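PDB 4A1R: LIP from Serratia marcescens, which is a membrane-bound lipoprotein of the TssJ family and a component of the type VI secretion system, probably part of its envelope-spanning assembly. Local coordinates for residues Gln84-Ala96 and Lys104-Thr116. Numbering follows the deposited sequence.
Sequences QSALDARYIGVIA and KTWRISLPLPEPT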
ATOM      1  N   GLN A  84      12.682  -2.547  -0.049  1.00 28.78           N
ATOM      2  CA  GLN A  84      13.627  -1.486  -0.382  1.00 33.05           C
ATOM      3  C   GLN A  84      12.937  -0.533  -1.289  1.00 36.71           C
ATOM      4  O   GLN A  84      12.159  -0.928  -2.176  1.00 32.87           O
ATOM      5  CB  GLN A  84      14.866  -2.046  -1.097  1.00 35.65           C
ATOM      6  CG  GLN A  84      15.764  -2.852  -0.187  1.00 36.14           C
ATOM      7  CD  GLN A  84      17.050  -3.265  -0.870  1.00 44.92           C
ATOM      8  OE1 GLN A  84      18.101  -3.302  -0.241  1.00 46.05           O
ATOM      9  NE2 GLN A  84      16.979  -3.569  -2.154  1.00 32.33           N
ATOM     10  N   SER A  85      13.203   0.744  -1.054  1.00 35.33           N
ATOM     11  CA  SER A  85      12.672   1.774  -1.917  1.00 32.35           C
ATOM     12  C   SER A  85      13.606   1.873  -3.114  1.00 33.70           C
ATOM     13  O   SER A  85      14.441   1.011  -3.323  1.00 38.56           O
ATOM     14  CB  SER A  85      12.509   3.092  -1.156  1.00 37.01           C
ATOM     15  OG  SER A  85      11.883   4.062  -1.981  1.00 39.67           O
ATOM     16  N   ALA A  86      13.444   2.892  -3.933  1.00 44.21           N
ATOM     17  CA  ALA A  86      14.357   3.088  -5.046  1.00 39.70           C
ATOM     18  C   ALA A  86      14.494   4.576  -5.221  1.00 50.05           C
ATOM     19  O   ALA A  86      13.676   5.337  -4.689  1.00 36.89           O
ATOM     20  CB  ALA A  86      13.831   2.433  -6.307  1.00 38.48           C
ATOM     21  N   LEU A  87      15.528   5.000  -5.944  1.00 47.82           N
ATOM     22  CA  LEU A  87      15.838   6.416  -6.028  1.00 49.28           C
ATOM     23  C   LEU A  87      14.640   7.185  -6.558  1.00 43.55           C
ATOM     24  O   LEU A  87      14.246   8.206  -5.990  1.00 47.96           O
ATOM     25  CB  LEU A  87      17.069   6.662  -6.907  1.00 47.90           C
ATOM     26  CG  LEU A  87      17.900   7.918  -6.592  1.00 64.45           C
ATOM     27  CD1 LEU A  87      17.147   9.228  -6.811  1.00 59.53           C
ATOM     28  CD2 LEU A  87      18.483   7.874  -5.182  1.00 63.37           C
ATOM     29  N   ASP A  88      14.058   6.673  -7.638  1.00 47.10           N
ATOM     30  CA  ASP A  88      12.950   7.347  -8.313  1.00 53.48           C
ATOM     31  C   ASP A  88      11.567   6.897  -7.854  1.00 49.28           C
ATOM     32  O   ASP A  88      10.570   7.171  -8.516  1.00 48.28           O
ATOM     33  CB  ASP A  88      13.070   7.239  -9.832  1.00 58.32           C
ATOM     34  CG  ASP A  88      13.608   5.911 -10.290  1.00 63.66           C
ATOM     35  OD1 ASP A  88      13.604   4.938  -9.500  1.00 70.16           O
ATOM     36  OD2 ASP A  88      14.050   5.854 -11.456  1.00 64.56           O
ATOM     37  N   ALA A  89      11.502   6.244  -6.702  1.00 44.64           N
ATOM     38  CA  ALA A  89      10.218   5.895  -6.132  1.00 38.02           C
ATOM     39  C   ALA A  89       9.573   7.148  -5.548  1.00 34.73           C
ATOM     40  O   ALA A  89      10.193   7.838  -4.761  1.00 37.19           O
ATOM     41  CB  ALA A  89      10.399   4.841  -5.076  1.00 26.89           C
ATOM     42  N   ARG A  90       8.331   7.436  -5.930  1.00 32.18           N
ATOM     43  CA  ARG A  90       7.610   8.609  -5.393  1.00 32.18           C
ATOM     44  C   ARG A  90       6.318   8.269  -4.628  1.00 28.53           C
ATOM     45  O   ARG A  90       5.785   9.087  -3.855  1.00 32.21           O
ATOM     46  CB  ARG A  90       7.326   9.616  -6.515  1.00 32.82           C
ATOM     47  CG  ARG A  90       8.576  10.210  -7.157  1.00 41.26           C
ATOM     48  CD  ARG A  90       9.432  10.947  -6.132  1.00 53.67           C
ATOM     49  NE  ARG A  90      10.635  11.539  -6.729  1.00 68.85           N
ATOM     50  CZ  ARG A  90      11.810  10.919  -6.873  1.00 73.73           C
ATOM     51  NH1 ARG A  90      11.981   9.669  -6.465  1.00 55.62           N
ATOM     52  NH2 ARG A  90      12.829  11.554  -7.437  1.00 76.92           N
ATOM     53  N   TYR A  91       5.795   7.074  -4.846  1.00 29.53           N
ATOM     54  CA  TYR A  91       4.541   6.670  -4.173  1.00 28.54           C
ATOM     55  C   TYR A  91       4.562   5.181  -3.826  1.00 21.19           C
ATOM     56  O   TYR A  91       5.170   4.408  -4.541  1.00 24.96           O
ATOM     57  CB  TYR A  91       3.342   6.935  -5.091  1.00 30.18           C
ATOM     58  CG  TYR A  91       3.053   8.411  -5.381  1.00 36.92           C
ATOM     59  CD1 TYR A  91       2.284   9.174  -4.503  1.00 37.69           C
ATOM     60  CD2 TYR A  91       3.530   9.024  -6.543  1.00 41.15           C
ATOM     61  CE1 TYR A  91       2.025  10.515  -4.758  1.00 46.91           C
ATOM     62  CE2 TYR A  91       3.268  10.360  -6.813  1.00 41.56           C
ATOM     63  CZ  TYR A  91       2.521  11.096  -5.915  1.00 42.07           C
ATOM     64  OH  TYR A  91       2.245  12.422  -6.166  1.00 61.68           O
ATOM     65  N   ILE A  92       3.917   4.820  -2.716  1.00 23.09           N
ATOM     66  CA  ILE A  92       3.525   3.416  -2.420  1.00 25.20           C
ATOM     67  C   ILE A  92       2.007   3.276  -2.679  1.00 21.80           C
ATOM     68  O   ILE A  92       1.191   3.945  -2.026  1.00 26.37           O
ATOM     69  CB  ILE A  92       3.848   3.017  -0.949  1.00 26.41           C
ATOM     70  CG1 ILE A  92       5.327   3.205  -0.623  1.00 26.57           C
ATOM     71  CG2 ILE A  92       3.393   1.593  -0.610  1.00 31.19           C
ATOM     72  CD1 ILE A  92       6.296   2.532  -1.569  1.00 30.23           C
ATOM     73  N   GLY A  93       1.630   2.432  -3.640  1.00 22.66           N
ATOM     74  CA  GLY A  93       0.201   2.150  -3.903  1.00 19.36           C
ATOM     75  C   GLY A  93      -0.227   0.920  -3.107  1.00 22.74           C
ATOM     76  O   GLY A  93       0.531  -0.046  -2.986  1.00 22.08           O
ATOM     77  N   VAL A  94      -1.429   0.936  -2.545  1.00 18.01           N
ATOM     78  CA  VAL A  94      -1.897  -0.222  -1.776  1.00 19.32           C
ATOM     79  C   VAL A  94      -3.270  -0.557  -2.353  1.00 25.65           C
ATOM     80  O   VAL A  94      -4.092   0.357  -2.577  1.00 20.51           O
ATOM     81  CB  VAL A  94      -1.987   0.035  -0.249  1.00 22.34           C
ATOM     82  CG1 VAL A  94      -2.305  -1.259   0.505  1.00 24.89           C
ATOM     83  CG2 VAL A  94      -0.700   0.645   0.294  1.00 24.65           C
ATOM     84  N   ILE A  95      -3.484  -1.845  -2.639  1.00 20.00           N
ATOM     85  CA  ILE A  95      -4.744  -2.376  -3.194  1.00 19.74           C
ATOM     86  C   ILE A  95      -5.262  -3.435  -2.212  1.00 18.41           C
ATOM     87  O   ILE A  95      -4.492  -4.266  -1.717  1.00 21.26           O
ATOM     88  CB  ILE A  95      -4.517  -3.059  -4.590  1.00 22.09           C
ATOM     89  CG1 ILE A  95      -3.992  -2.058  -5.615  1.00 21.56           C
ATOM     90  CG2 ILE A  95      -5.812  -3.718  -5.125  1.00 21.45           C
ATOM     91  CD1 ILE A  95      -3.548  -2.654  -6.935  1.00 22.49           C
ATOM     92  N   ALA A  96      -6.557  -3.419  -1.912  1.00 15.57           N
ATOM     93  CA  ALA A  96      -7.158  -4.444  -1.031  1.00 14.60           C
ATOM     94  C   ALA A  96      -8.255  -5.085  -1.887  1.00 18.49           C
ATOM     95  O   ALA A  96      -9.160  -4.383  -2.320  1.00 16.89           O
ATOM     96  CB  ALA A  96      -7.811  -3.799   0.173  1.00 21.16           C
ATOM     97  N   LYS A 104     -16.226   0.833  -1.643  1.00 35.14           N
ATOM     98  CA  LYS A 104     -15.084   0.581  -0.765  1.00 29.34           C
ATOM     99  C   LYS A 104     -13.866   1.335  -1.263  1.00 27.63           C
ATOM    100  O   LYS A 104     -13.682   1.515  -2.479  1.00 26.36           O
ATOM    101  CB  LYS A 104     -14.765  -0.919  -0.677  1.00 34.05           C
ATOM    102  CG  LYS A 104     -15.940  -1.798  -0.306  1.00 30.01           C
ATOM    103  CD  LYS A 104     -15.828  -2.398   1.069  1.00 25.12           C
ATOM    104  CE  LYS A 104     -16.916  -3.444   1.288  1.00 26.42           C
ATOM    105  NZ  LYS A 104     -18.033  -3.223   0.291  1.00 25.94           N
ATOM    106  N   THR A 105     -13.034   1.803  -0.330  1.00 26.18           N
ATOM    107  CA  THR A 105     -11.753   2.399  -0.718  1.00 25.91           C
ATOM    108  C   THR A 105     -10.770   1.230  -0.862  1.00 27.24           C
ATOM    109  O   THR A 105     -10.088   0.841   0.097  1.00 25.24           O
ATOM    110  CB  THR A 105     -11.274   3.464   0.317  1.00 27.49           C
ATOM    111  OG1 THR A 105     -12.320   4.433   0.508  1.00 27.27           O
ATOM    112  CG2 THR A 105      -9.998   4.192  -0.185  1.00 27.22           C
ATOM    113  N   TRP A 106     -10.748   0.647  -2.061  1.00 28.33           N
ATOM    114  CA  TRP A 106      -9.935  -0.552  -2.316  1.00 25.28           C
ATOM    115  C   TRP A 106      -8.543  -0.220  -2.779  1.00 21.62           C
ATOM    116  O   TRP A 106      -7.703  -1.120  -2.940  1.00 19.54           O
ATOM    117  CB  TRP A 106     -10.625  -1.477  -3.335  1.00 25.23           C
ATOM    118  CG  TRP A 106     -11.037  -0.849  -4.648  1.00 23.28           C
ATOM    119  CD1 TRP A 106     -12.319  -0.400  -4.987  1.00 25.91           C
ATOM    120  CD2 TRP A 106     -10.227  -0.634  -5.865  1.00 24.69           C
ATOM    121  NE1 TRP A 106     -12.349   0.061  -6.265  1.00 21.99           N
ATOM    122  CE2 TRP A 106     -11.131  -0.035  -6.849  1.00 26.12           C
ATOM    123  CE3 TRP A 106      -8.892  -0.886  -6.232  1.00 19.37           C
ATOM    124  CZ2 TRP A 106     -10.704   0.306  -8.129  1.00 23.21           C
ATOM    125  CZ3 TRP A 106      -8.475  -0.520  -7.522  1.00 20.51           C
ATOM    126  CH2 TRP A 106      -9.353   0.070  -8.445  1.00 22.88           C
ATOM    127  N   ARG A 107      -8.291   1.055  -3.058  1.00 21.11           N
ATOM    128  CA  ARG A 107      -6.919   1.523  -3.429  1.00 20.73           C
ATOM    129  C   ARG A 107      -6.553   2.823  -2.706  1.00 28.92           C
ATOM    130  O   ARG A 107      -7.400   3.748  -2.579  1.00 22.17           O
ATOM    131  CB  ARG A 107      -6.847   1.699  -4.944  1.00 22.79           C
ATOM    132  CG  ARG A 107      -6.086   2.881  -5.499  1.00 33.73           C
ATOM    133  CD  ARG A 107      -6.319   3.030  -7.010  1.00 31.28           C
ATOM    134  NE  ARG A 107      -7.693   3.420  -7.355  1.00 26.35           N
ATOM    135  CZ  ARG A 107      -8.223   3.343  -8.574  1.00 26.40           C
ATOM    136  NH1 ARG A 107      -7.495   2.917  -9.614  1.00 25.02           N
ATOM    137  NH2 ARG A 107      -9.493   3.699  -8.760  1.00 27.90           N
ATOM    138  N   ILE A 108      -5.310   2.898  -2.218  1.00 28.76           N
ATOM    139  CA  ILE A 108      -4.764   4.171  -1.722  1.00 30.93           C
ATOM    140  C   ILE A 108      -3.344   4.365  -2.261  1.00 30.71           C
ATOM    141  O   ILE A 108      -2.630   3.395  -2.556  1.00 23.94           O
ATOM    142  CB  ILE A 108      -4.779   4.308  -0.172  1.00 27.40           C
ATOM    143  CG1 ILE A 108      -3.820   3.300   0.507  1.00 24.08           C
ATOM    144  CG2 ILE A 108      -6.197   4.328   0.417  1.00 26.42           C
ATOM    145  CD1 ILE A 108      -3.763   3.368   2.024  1.00 30.62           C
ATOM    146  N   SER A 109      -2.960   5.624  -2.421  1.00 29.36           N
ATOM    147  CA  SER A 109      -1.605   6.016  -2.814  1.00 27.33           C
ATOM    148  C   SER A 109      -0.991   6.834  -1.691  1.00 37.37           C
ATOM    149  O   SER A 109      -1.593   7.802  -1.216  1.00 39.85           O
ATOM    150  CB  SER A 109      -1.663   6.872  -4.063  1.00 37.17           C
ATOM    151  OG  SER A 109      -0.347   7.140  -4.523  1.00 48.37           O
ATOM    152  N   LEU A 110       0.199   6.446  -1.253  1.00 30.15           N
ATOM    153  CA  LEU A 110       0.908   7.190  -0.224  1.00 29.90           C
ATOM    154  C   LEU A 110       2.161   7.839  -0.820  1.00 30.77           C
ATOM    155  O   LEU A 110       3.056   7.125  -1.299  1.00 28.74           O
ATOM    156  CB  LEU A 110       1.306   6.257   0.912  1.00 30.14           C
ATOM    157  CG  LEU A 110       0.198   5.438   1.571  1.00 33.20           C
ATOM    158  CD1 LEU A 110       0.866   4.351   2.401  1.00 34.78           C
ATOM    159  CD2 LEU A 110      -0.764   6.279   2.418  1.00 30.50           C
ATOM    160  N   PRO A 111       2.238   9.189  -0.796  1.00 31.20           N
ATOM    161  CA  PRO A 111       3.420   9.872  -1.304  1.00 31.02           C
ATOM    162  C   PRO A 111       4.617   9.617  -0.407  1.00 22.78           C
ATOM    163  O   PRO A 111       4.518   9.727   0.822  1.00 23.84           O
ATOM    164  CB  PRO A 111       3.033  11.369  -1.243  1.00 34.43           C
ATOM    165  CG  PRO A 111       1.548  11.388  -1.072  1.00 35.27           C
ATOM    166  CD  PRO A 111       1.245  10.149  -0.281  1.00 32.58           C
ATOM    167  N   LEU A 112       5.726   9.251  -1.039  1.00 29.39           N
ATOM    168  CA  LEU A 112       7.009   9.173  -0.369  1.00 27.35           C
ATOM    169  C   LEU A 112       7.616  10.566  -0.256  1.00 36.49           C
ATOM    170  O   LEU A 112       7.315  11.445  -1.062  1.00 30.89           O
ATOM    171  CB  LEU A 112       7.940   8.276  -1.163  1.00 29.24           C
ATOM    172  CG  LEU A 112       7.593   6.805  -0.970  1.00 29.27           C
ATOM    173  CD1 LEU A 112       8.023   5.950  -2.165  1.00 26.24           C
ATOM    174  CD2 LEU A 112       8.224   6.259   0.286  1.00 31.89           C
ATOM    175  N   PRO A 113       8.473  10.781   0.745  1.00 38.42           N
ATOM    176  CA  PRO A 113       9.031  12.127   0.867  1.00 38.45           C
ATOM    177  C   PRO A 113       9.908  12.466  -0.326  1.00 45.54           C
ATOM    178  O   PRO A 113      10.503  11.566  -0.938  1.00 45.33           O
ATOM    179  CB  PRO A 113       9.881  12.046   2.141  1.00 40.80           C
ATOM    180  CG  PRO A 113      10.120  10.581   2.365  1.00 45.65           C
ATOM    181  CD  PRO A 113       8.880   9.903   1.853  1.00 35.05           C
ATOM    182  N   GLU A 114       9.955  13.752  -0.664  1.00 52.81           N
ATOM    183  CA  GLU A 114      10.887  14.266  -1.669  1.00 67.78           C
ATOM    184  C   GLU A 114      12.152  14.836  -1.003  1.00 62.28           C
ATOM    185  O   GLU A 114      12.161  15.047   0.217  1.00 54.87           O
ATOM    186  CB  GLU A 114      10.188  15.311  -2.551  1.00 82.11           C
ATOM    187  CG  GLU A 114       9.707  14.748  -3.885  1.00 87.17           C
ATOM    188  CD  GLU A 114       8.515  15.485  -4.472  1.00 83.01           C
ATOM    189  OE1 GLU A 114       7.783  16.169  -3.717  1.00 77.71           O
ATOM    190  OE2 GLU A 114       8.312  15.364  -5.700  1.00 74.63           O
ATOM    191  N   PRO A 115      13.224  15.063  -1.797  1.00 69.53           N
ATOM    192  CA  PRO A 115      14.485  15.709  -1.407  1.00 67.05           C
ATOM    193  C   PRO A 115      14.403  16.670  -0.205  1.00 71.45           C
ATOM    194  O   PRO A 115      15.123  16.480   0.783  1.00 72.51           O
ATOM    195  CB  PRO A 115      14.872  16.485  -2.680  1.00 69.34           C
ATOM    196  CG  PRO A 115      13.950  15.983  -3.767  1.00 67.20           C
ATOM    197  CD  PRO A 115      13.244  14.775  -3.235  1.00 57.35           C
ATOM    198  N   THR A 116      13.539  17.683  -0.295  1.00 65.30           N
ATOM    199  CA  THR A 116      13.342  18.658   0.785  1.00 64.95           C
ATOM    200  C   THR A 116      13.195  17.988   2.144  1.00 69.21           C
ATOM    201  O   THR A 116      13.894  18.326   3.101  1.00 73.95           O
ATOM    202  CB  THR A 116      12.055  19.487   0.572  1.00 59.00           C
ATOM    203  OG1 THR A 116      12.120  20.173  -0.680  1.00 77.75           O
ATOM    204  CG2 THR A 116      11.853  20.499   1.712  1.00 55.00           C
TER
HETATM  205  O   HOH W   1       5.856  11.986  -3.127  1.00 42.65           O
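Leu112 reaches in between Ala89 and Ile92: its CD1 lies 3.9 Å from Ala89 CB and equally far from Ile92 CD1. The small alanine lets the leucine come close to the loop. Further along the same face Val94 and Ile108, beta-branched residues well suited to extended strands, lie side by side; Ile108 CG1, rotated to lie between the backbone N and the carbonyl carbon (chi1 66°), comes 3.8 Å from Val94 CB. On the other face, opposite Gly93, stands Ser109. Its OG approaches Tyr91 CD1 at 3.3 Å, though its hydrogen bond goes to Asp41, and Pro111 CB packs against Tyr91 CE1. Proline, lacking an N-H, fits this non-hydrogen-bonded position, where its N is turned from strand 91-96 and no bond across the pair is lost. Antiparallel backbone bonds join the strands, among them the reciprocal pairs Ile92 with Leu110 and Val94 with Ile108. Beyond them Arg90 O accepts Leu112 N at 2.8 Å and a water that also donates to Leu112 O. The Arg90 guanidinium curls back, NH1 donating to Leu87 O at 2.7 Å along a lone pair and to Ala89 O from above the carbonyl plane, tying down the turn from Ala86 to Ala89. At the far end, Trp106 CH2 sits over one face of the Arg107 guanidinium, 3.4 Å above its plane. Strand 107-111 edges an antiparallel sheet of the beta-sandwich; strand 91-96 pairs on its other side with strand 31-38, a classic bulge setting Arg90 and Tyr91 against Leu38. Ile92, Val94, Ile108 and Leu110 pack onto strands 9-16 and 130-138 of the second sheet, while Arg107 NH1 is hydrogen-bonded to the backbone O atoms of Ala47 and of Phe44 in helix 42-46, and Trp106 meets Phe49 of helix 49-60 edge-to-face.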